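Local structure of dihydrodipicolinate synthase (Bacteroides thetaiotaomicron, 4XKY) at residues 13-26 with 263-277. The protein probably acts as a Schiff-base-forming lyase of the dihydrodipicolinate synthase family, consistent with a role in lysine biosynthesis. Residues are numbered along the deposited sequence; the frame is centred on the assembly and turned at random.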
ATOM      1  N   VAL A  13      20.200  19.802  -7.565  1.00 25.12           N
ATOM      2  CA  VAL A  13      19.892  20.125  -6.189  1.00 24.81           C
ATOM      3  C   VAL A  13      19.587  21.621  -6.143  1.00 25.45           C
ATOM      4  O   VAL A  13      19.998  22.379  -7.044  1.00 24.08           O
ATOM      5  CB  VAL A  13      21.038  19.754  -5.206  1.00 24.87           C
ATOM      6  CG1 VAL A  13      21.324  18.262  -5.237  1.00 24.36           C
ATOM      7  CG2 VAL A  13      22.315  20.488  -5.519  1.00 25.00           C
ATOM      8  N   THR A  14      18.803  22.019  -5.143  1.00 24.71           N
ATOM      9  CA  THR A  14      18.533  23.415  -4.864  1.00 24.90           C
ATOM     10  C   THR A  14      19.500  23.730  -3.729  1.00 25.72           C
ATOM     11  O   THR A  14      19.262  23.351  -2.598  1.00 24.54           O
ATOM     12  CB  THR A  14      17.053  23.659  -4.472  1.00 26.00           C
ATOM     13  OG1 THR A  14      16.176  23.223  -5.536  1.00 24.63           O
ATOM     14  CG2 THR A  14      16.812  25.145  -4.184  1.00 25.74           C
ATOM     15  N   PRO A  15      20.644  24.357  -4.041  1.00 26.35           N
ATOM     16  CA  PRO A  15      21.622  24.645  -2.977  1.00 26.81           C
ATOM     17  C   PRO A  15      21.105  25.733  -2.072  1.00 26.35           C
ATOM     18  O   PRO A  15      20.526  26.712  -2.552  1.00 26.90           O
ATOM     19  CB  PRO A  15      22.873  25.087  -3.719  1.00 27.91           C
ATOM     20  CG  PRO A  15      22.560  25.064  -5.172  1.00 27.52           C
ATOM     21  CD  PRO A  15      21.083  24.839  -5.357  1.00 27.25           C
ATOM     22  N   LEU A  16      21.277  25.512  -0.775  1.00 25.85           N
ATOM     23  CA  LEU A  16      20.729  26.348   0.281  1.00 26.39           C
ATOM     24  C   LEU A  16      21.802  26.822   1.251  1.00 27.66           C
ATOM     25  O   LEU A  16      22.757  26.089   1.550  1.00 28.80           O
ATOM     26  CB  LEU A  16      19.734  25.521   1.068  1.00 26.51           C
ATOM     27  CG  LEU A  16      18.573  24.980   0.253  1.00 27.06           C
ATOM     28  CD1 LEU A  16      17.723  24.145   1.198  1.00 28.40           C
ATOM     29  CD2 LEU A  16      17.771  26.127  -0.373  1.00 27.44           C
ATOM     30  N   LEU A  17      21.655  28.045   1.745  1.00 28.83           N
ATOM     31  CA  LEU A  17      22.438  28.504   2.910  1.00 29.09           C
ATOM     32  C   LEU A  17      21.668  28.283   4.195  1.00 28.53           C
ATOM     33  O   LEU A  17      22.239  28.212   5.271  1.00 27.13           O
ATOM     34  CB  LEU A  17      22.789  29.996   2.777  1.00 30.15           C
ATOM     35  CG  LEU A  17      23.699  30.356   1.600  1.00 31.45           C
ATOM     36  CD1 LEU A  17      24.039  31.854   1.612  1.00 33.47           C
ATOM     37  CD2 LEU A  17      24.997  29.553   1.679  1.00 31.87           C
ATOM     38  N   ASP A  18      20.348  28.236   4.077  1.00 29.00           N
ATOM     39  CA  ASP A  18      19.468  28.009   5.223  1.00 30.50           C
ATOM     40  C   ASP A  18      18.147  27.495   4.670  1.00 29.56           C
ATOM     41  O   ASP A  18      17.999  27.401   3.455  1.00 27.39           O
ATOM     42  CB  ASP A  18      19.290  29.284   6.058  1.00 31.40           C
ATOM     43  CG  ASP A  18      18.783  29.001   7.488  1.00 33.94           C
ATOM     44  OD1 ASP A  18      18.795  27.840   7.921  1.00 36.52           O
ATOM     45  OD2 ASP A  18      18.358  29.941   8.183  1.00 40.16           O
ATOM     46  N   ASP A  19      17.210  27.155   5.552  1.00 28.99           N
ATOM     47  CA  ASP A  19      15.989  26.482   5.158  1.00 30.18           C
ATOM     48  C   ASP A  19      15.278  27.265   4.062  1.00 28.32           C
ATOM     49  O   ASP A  19      14.676  26.671   3.180  1.00 28.27           O
ATOM     50  CB  ASP A  19      15.033  26.300   6.342  1.00 32.74           C
ATOM     51  CG  ASP A  19      15.612  25.444   7.458  1.00 35.31           C
ATOM     52  OD1 ASP A  19      16.023  24.303   7.230  1.00 35.33           O
ATOM     53  OD2 ASP A  19      15.653  25.918   8.597  1.00 41.64           O
ATOM     54  N   ASP A  20      15.333  28.588   4.119  1.00 28.00           N
ATOM     55  CA  ASP A  20      14.631  29.419   3.152  1.00 28.36           C
ATOM     56  C   ASP A  20      15.560  30.403   2.461  1.00 28.37           C
ATOM     57  O   ASP A  20      15.112  31.473   2.066  1.00 28.04           O
ATOM     58  CB  ASP A  20      13.529  30.225   3.844  1.00 29.50           C
ATOM     59  CG  ASP A  20      12.385  30.565   2.896  1.00 29.61           C
ATOM     60  OD1 ASP A  20      12.139  29.821   1.923  1.00 30.47           O
ATOM     61  OD2 ASP A  20      11.702  31.554   3.128  1.00 32.52           O
ATOM     62  N   VAL A  21      16.843  30.060   2.311  1.00 27.37           N
ATOM     63  CA  VAL A  21      17.817  31.004   1.691  1.00 26.32           C
ATOM     64  C   VAL A  21      18.589  30.239   0.649  1.00 25.87           C
ATOM     65  O   VAL A  21      19.206  29.226   0.964  1.00 25.83           O
ATOM     66  CB  VAL A  21      18.851  31.586   2.703  1.00 26.38           C
ATOM     67  CG1 VAL A  21      19.859  32.535   2.007  1.00 26.85           C
ATOM     68  CG2 VAL A  21      18.157  32.331   3.825  1.00 26.29           C
ATOM     69  N   LEU A  22      18.568  30.738  -0.576  1.00 26.22           N
ATOM     70  CA  LEU A  22      19.234  30.101  -1.698  1.00 27.37           C
ATOM     71  C   LEU A  22      20.747  30.379  -1.665  1.00 28.08           C
ATOM     72  O   LEU A  22      21.156  31.509  -1.444  1.00 29.69           O
ATOM     73  CB  LEU A  22      18.646  30.636  -3.013  1.00 27.46           C
ATOM     74  CG  LEU A  22      19.072  29.960  -4.336  1.00 28.74           C
ATOM     75  CD1 LEU A  22      18.494  28.555  -4.469  1.00 27.15           C
ATOM     76  CD2 LEU A  22      18.660  30.804  -5.543  1.00 29.81           C
ATOM     77  N   ASP A  23      21.554  29.344  -1.899  1.00 28.26           N
ATOM     78  CA  ASP A  23      23.025  29.466  -2.064  1.00 28.31           C
ATOM     79  C   ASP A  23      23.359  29.804  -3.514  1.00 28.71           C
ATOM     80  O   ASP A  23      23.610  28.921  -4.348  1.00 26.49           O
ATOM     81  CB  ASP A  23      23.722  28.163  -1.669  1.00 28.73           C
ATOM     82  CG  ASP A  23      25.238  28.174  -1.947  1.00 30.86           C
ATOM     83  OD1 ASP A  23      25.855  29.254  -2.087  1.00 32.15           O
ATOM     84  OD2 ASP A  23      25.812  27.082  -2.047  1.00 30.78           O
ATOM     85  N   VAL A  24      23.355  31.090  -3.820  1.00 30.73           N
ATOM     86  CA  VAL A  24      23.518  31.526  -5.215  1.00 31.13           C
ATOM     87  C   VAL A  24      24.902  31.207  -5.756  1.00 31.52           C
ATOM     88  O   VAL A  24      25.037  30.776  -6.879  1.00 30.52           O
ATOM     89  CB  VAL A  24      23.221  33.017  -5.392  1.00 32.65           C
ATOM     90  CG1 VAL A  24      23.460  33.414  -6.843  1.00 33.71           C
ATOM     91  CG2 VAL A  24      21.771  33.310  -5.003  1.00 33.18           C
ATOM     92  N   GLU A  25      25.929  31.414  -4.951  1.00 33.50           N
ATOM     93  CA  GLU A  25      27.276  31.165  -5.403  1.00 36.29           C
ATOM     94  C   GLU A  25      27.506  29.693  -5.675  1.00 34.51           C
ATOM     95  O   GLU A  25      28.141  29.351  -6.654  1.00 32.96           O
ATOM     96  CB  GLU A  25      28.288  31.699  -4.389  1.00 41.90           C
ATOM     97  CG  GLU A  25      28.193  33.218  -4.276  1.00 48.92           C
ATOM     98  CD  GLU A  25      29.529  33.913  -4.131  1.00 57.45           C
ATOM     99  OE1 GLU A  25      29.730  34.572  -3.090  1.00 66.05           O
ATOM    100  OE2 GLU A  25      30.369  33.813  -5.059  1.00 62.47           O
ATOM    101  N   GLY A  26      27.001  28.832  -4.792  1.00 32.99           N
ATOM    102  CA  GLY A  26      27.036  27.388  -5.021  1.00 31.38           C
ATOM    103  C   GLY A  26      26.299  26.987  -6.272  1.00 30.34           C
ATOM    104  O   GLY A  26      26.784  26.184  -7.040  1.00 29.87           O
ATOM    105  N   LYS A 263      24.099  15.883  -1.378  1.00 25.41           N
ATOM    106  CA  LYS A 263      24.449  17.237  -0.966  1.00 25.43           C
ATOM    107  C   LYS A 263      25.746  17.281  -0.118  1.00 25.57           C
ATOM    108  O   LYS A 263      26.562  18.182  -0.277  1.00 25.74           O
ATOM    109  CB  LYS A 263      23.270  17.906  -0.257  1.00 24.77           C
ATOM    110  CG  LYS A 263      22.231  18.497  -1.202  1.00 24.35           C
ATOM    111  CD  LYS A 263      21.386  19.518  -0.456  1.00 24.33           C
ATOM    112  CE  LYS A 263      20.606  20.406  -1.397  1.00 24.60           C
ATOM    113  NZ  LYS A 263      19.791  21.445  -0.694  1.00 25.14           N
ATOM    114  N   CYS A 264      25.931  16.310   0.772  1.00 25.78           N
ATOM    115  CA  CYS A 264      27.172  16.211   1.529  1.00 26.02           C
ATOM    116  C   CYS A 264      28.372  16.094   0.554  1.00 26.81           C
ATOM    117  O   CYS A 264      29.368  16.849   0.644  1.00 25.58           O
ATOM    118  CB  CYS A 264      27.107  15.011   2.456  1.00 27.09           C
ATOM    119  SG  CYS A 264      28.520  14.903   3.544  1.00 28.35           S
ATOM    120  N   ALA A 265      28.243  15.180  -0.408  1.00 25.96           N
ATOM    121  CA  ALA A 265      29.302  14.976  -1.391  1.00 27.12           C
ATOM    122  C   ALA A 265      29.586  16.246  -2.184  1.00 27.29           C
ATOM    123  O   ALA A 265      30.756  16.556  -2.385  1.00 28.29           O
ATOM    124  CB  ALA A 265      28.972  13.849  -2.343  1.00 27.10           C
ATOM    125  N   LEU A 266      28.533  16.948  -2.621  1.00 25.75           N
ATOM    126  CA  LEU A 266      28.675  18.215  -3.355  1.00 27.16           C
ATOM    127  C   LEU A 266      29.489  19.253  -2.566  1.00 28.46           C
ATOM    128  O   LEU A 266      30.325  19.964  -3.141  1.00 30.27           O
ATOM    129  CB  LEU A 266      27.318  18.794  -3.796  1.00 25.67           C
ATOM    130  CG  LEU A 266      26.593  17.996  -4.895  1.00 26.36           C
ATOM    131  CD1 LEU A 266      25.190  18.526  -5.130  1.00 25.78           C
ATOM    132  CD2 LEU A 266      27.317  17.935  -6.233  1.00 26.61           C
ATOM    133  N   SER A 267      29.262  19.298  -1.259  1.00 27.82           N
ATOM    134  CA  SER A 267      29.990  20.189  -0.372  1.00 30.44           C
ATOM    135  C   SER A 267      31.469  19.789  -0.226  1.00 30.69           C
ATOM    136  O   SER A 267      32.363  20.632  -0.323  1.00 29.51           O
ATOM    137  CB  SER A 267      29.314  20.250   0.999  1.00 30.48           C
ATOM    138  OG  SER A 267      30.215  20.779   1.935  1.00 35.64           O
ATOM    139  N   LEU A 268      31.707  18.494  -0.027  1.00 30.45           N
ATOM    140  CA  LEU A 268      33.055  17.962   0.095  1.00 31.63           C
ATOM    141  C   LEU A 268      33.823  18.149  -1.199  1.00 32.36           C
ATOM    142  O   LEU A 268      35.016  18.390  -1.192  1.00 33.07           O
ATOM    143  CB  LEU A 268      33.006  16.487   0.470  1.00 31.44           C
ATOM    144  CG  LEU A 268      32.673  16.217   1.937  1.00 31.19           C
ATOM    145  CD1 LEU A 268      32.270  14.773   2.091  1.00 30.44           C
ATOM    146  CD2 LEU A 268      33.868  16.549   2.827  1.00 32.04           C
ATOM    147  N   LEU A 269      33.114  18.096  -2.315  1.00 33.66           N
ATOM    148  CA  LEU A 269      33.719  18.395  -3.610  1.00 34.69           C
ATOM    149  C   LEU A 269      33.968  19.888  -3.909  1.00 34.97           C
ATOM    150  O   LEU A 269      34.505  20.188  -4.959  1.00 39.18           O
ATOM    151  CB  LEU A 269      32.876  17.760  -4.713  1.00 33.73           C
ATOM    152  CG  LEU A 269      32.882  16.234  -4.720  1.00 33.80           C
ATOM    153  CD1 LEU A 269      31.736  15.755  -5.579  1.00 33.65           C
ATOM    154  CD2 LEU A 269      34.183  15.670  -5.258  1.00 35.37           C
ATOM    155  N   GLY A 270      33.623  20.813  -3.008  1.00 33.65           N
ATOM    156  CA  GLY A 270      33.827  22.253  -3.259  1.00 33.40           C
ATOM    157  C   GLY A 270      32.793  22.909  -4.176  1.00 33.68           C
ATOM    158  O   GLY A 270      32.964  24.035  -4.600  1.00 33.91           O
ATOM    159  N   ILE A 271      31.701  22.222  -4.488  1.00 33.19           N
ATOM    160  CA  ILE A 271      30.732  22.744  -5.479  1.00 33.38           C
ATOM    161  C   ILE A 271      29.672  23.650  -4.847  1.00 32.45           C
ATOM    162  O   ILE A 271      29.533  24.804  -5.243  1.00 31.84           O
ATOM    163  CB  ILE A 271      30.090  21.601  -6.282  1.00 34.11           C
ATOM    164  CG1 ILE A 271      31.163  20.913  -7.135  1.00 36.26           C
ATOM    165  CG2 ILE A 271      28.966  22.122  -7.186  1.00 34.48           C
ATOM    166  CD1 ILE A 271      30.937  19.423  -7.337  1.00 36.75           C
ATOM    167  N   CYS A 272      28.941  23.148  -3.856  1.00 31.57           N
ATOM    168  CA  CYS A 272      27.927  23.965  -3.209  1.00 32.35           C
ATOM    169  C   CYS A 272      27.659  23.553  -1.767  1.00 31.81           C
ATOM    170  O   CYS A 272      28.212  22.590  -1.270  1.00 30.89           O
ATOM    171  CB  CYS A 272      26.623  23.965  -4.031  1.00 31.92           C
ATOM    172  SG  CYS A 272      25.775  22.371  -4.089  1.00 32.41           S
ATOM    173  N   SER A 273      26.829  24.336  -1.100  1.00 30.68           N
ATOM    174  CA  SER A 273      26.460  24.080   0.276  1.00 30.53           C
ATOM    175  C   SER A 273      25.769  22.734   0.398  1.00 29.16           C
ATOM    176  O   SER A 273      25.014  22.303  -0.484  1.00 29.35           O
ATOM    177  CB  SER A 273      25.522  25.159   0.779  1.00 29.71           C
ATOM    178  OG  SER A 273      25.023  24.827   2.056  1.00 29.95           O
ATOM    179  N   ASP A 274      26.036  22.066   1.501  1.00 27.41           N
ATOM    180  CA  ASP A 274      25.339  20.812   1.791  1.00 27.22           C
ATOM    181  C   ASP A 274      24.074  21.014   2.588  1.00 26.37           C
ATOM    182  O   ASP A 274      23.436  20.033   3.003  1.00 28.20           O
ATOM    183  CB  ASP A 274      26.266  19.848   2.553  1.00 28.48           C
ATOM    184  CG  ASP A 274      26.937  20.501   3.758  1.00 30.16           C
ATOM    185  OD1 ASP A 274      26.792  21.728   3.980  1.00 32.82           O
ATOM    186  OD2 ASP A 274      27.605  19.777   4.509  1.00 31.78           O
ATOM    187  N   TYR A 275      23.679  22.257   2.831  1.00 25.35           N
ATOM    188  CA  TYR A 275      22.518  22.483   3.724  1.00 24.64           C
ATOM    189  C   TYR A 275      21.239  21.832   3.174  1.00 23.72           C
ATOM    190  O   TYR A 275      20.949  21.955   1.977  1.00 22.61           O
ATOM    191  CB  TYR A 275      22.272  23.993   3.971  1.00 24.78           C
ATOM    192  CG  TYR A 275      21.385  24.233   5.170  1.00 25.67           C
ATOM    193  CD1 TYR A 275      21.933  24.360   6.438  1.00 26.04           C
ATOM    194  CD2 TYR A 275      19.995  24.299   5.039  1.00 25.33           C
ATOM    195  CE1 TYR A 275      21.133  24.568   7.529  1.00 27.26           C
ATOM    196  CE2 TYR A 275      19.190  24.476   6.137  1.00 25.50           C
ATOM    197  CZ  TYR A 275      19.781  24.625   7.370  1.00 26.55           C
ATOM    198  OH  TYR A 275      19.052  24.825   8.489  1.00 28.06           O
ATOM    199  N   VAL A 276      20.471  21.187   4.060  1.00 23.70           N
ATOM    200  CA  VAL A 276      19.215  20.500   3.699  1.00 24.49           C
ATOM    201  C   VAL A 276      18.033  21.148   4.444  1.00 23.79           C
ATOM    202  O   VAL A 276      18.119  21.419   5.642  1.00 23.97           O
ATOM    203  CB  VAL A 276      19.281  19.000   4.042  1.00 26.15           C
ATOM    204  CG1 VAL A 276      17.952  18.315   3.775  1.00 26.26           C
ATOM    205  CG2 VAL A 276      20.387  18.315   3.239  1.00 26.12           C
ATOM    206  N   ALA A 277      16.926  21.415   3.743  1.00 22.52           N
ATOM    207  CA  ALA A 277      15.847  22.188   4.353  1.00 23.26           C
ATOM    208  C   ALA A 277      15.077  21.325   5.337  1.00 23.34           C
ATOM    209  O   ALA A 277      14.804  20.155   5.061  1.00 22.60           O
ATOM    210  CB  ALA A 277      14.860  22.657   3.293  1.00 23.92           C
TER
HETATM  211  O   HOH W   1      22.459  22.965  -0.122  1.00 21.75           O
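S273 and K263 belong to a mixed, largely buried contact, in which polar groups grip the backbone of 13-26 and apolar side chains fill in. It joins the loop after strand 7-8, as far as the start of helix 24-36, to the end of helix 257-268 and the loop after it. The fold is the TIM barrel of the DapA family. S273 OG donates to L16 O at 2.6 Å, nearly along the C=O axis. The same OG accepts from Y275 N, an ST turn. With OG anti to the backbone N (chi1 172°), the hydroxyl lies between L16 O and Y275 N and can serve both. S273 N donates to D23 OD2 at 3.1 Å. The other oxygen of D23, OD1, caps helix 24-36 at G26 N, so one carboxylate ties the helix start to the loop after helix 257-268. The extended K263 chain runs alongside V13 in the reverse direction, and its NZ donates to T14 O at 2.7 Å and to Y275 O at 3.0 Å. E50 adds a salt bridge. A water accepts from L16 N and donates to the carbonyls of S273 and Y275. The Y275 ring lies against the chain at 17-19. D18 CA makes a CH-pi contact over one face, 3.9 Å from the ring centroid. D19 CG lies at the ring edge, in plane, and D19 OD1 accepts from A278 N. Y275 OH lies near both D18 OD1 and D19 OD1, with at most a weak bond to the latter. Replacing Y275 by an alanine removes ring and hydroxyl, and would probably open a gap over D18 CA and leave the turn at 18-21 less firmly held. V13 CG2 meets L266 CD1 tip to tip at 3.5 Å, and L16 CD1 reaches A277 CB. V13 also lies close to T48, a predicted pyruvate-binding residue. The buried K263 ammonium bridges T14 O, Y275 O and E50, which probably favours its charged form.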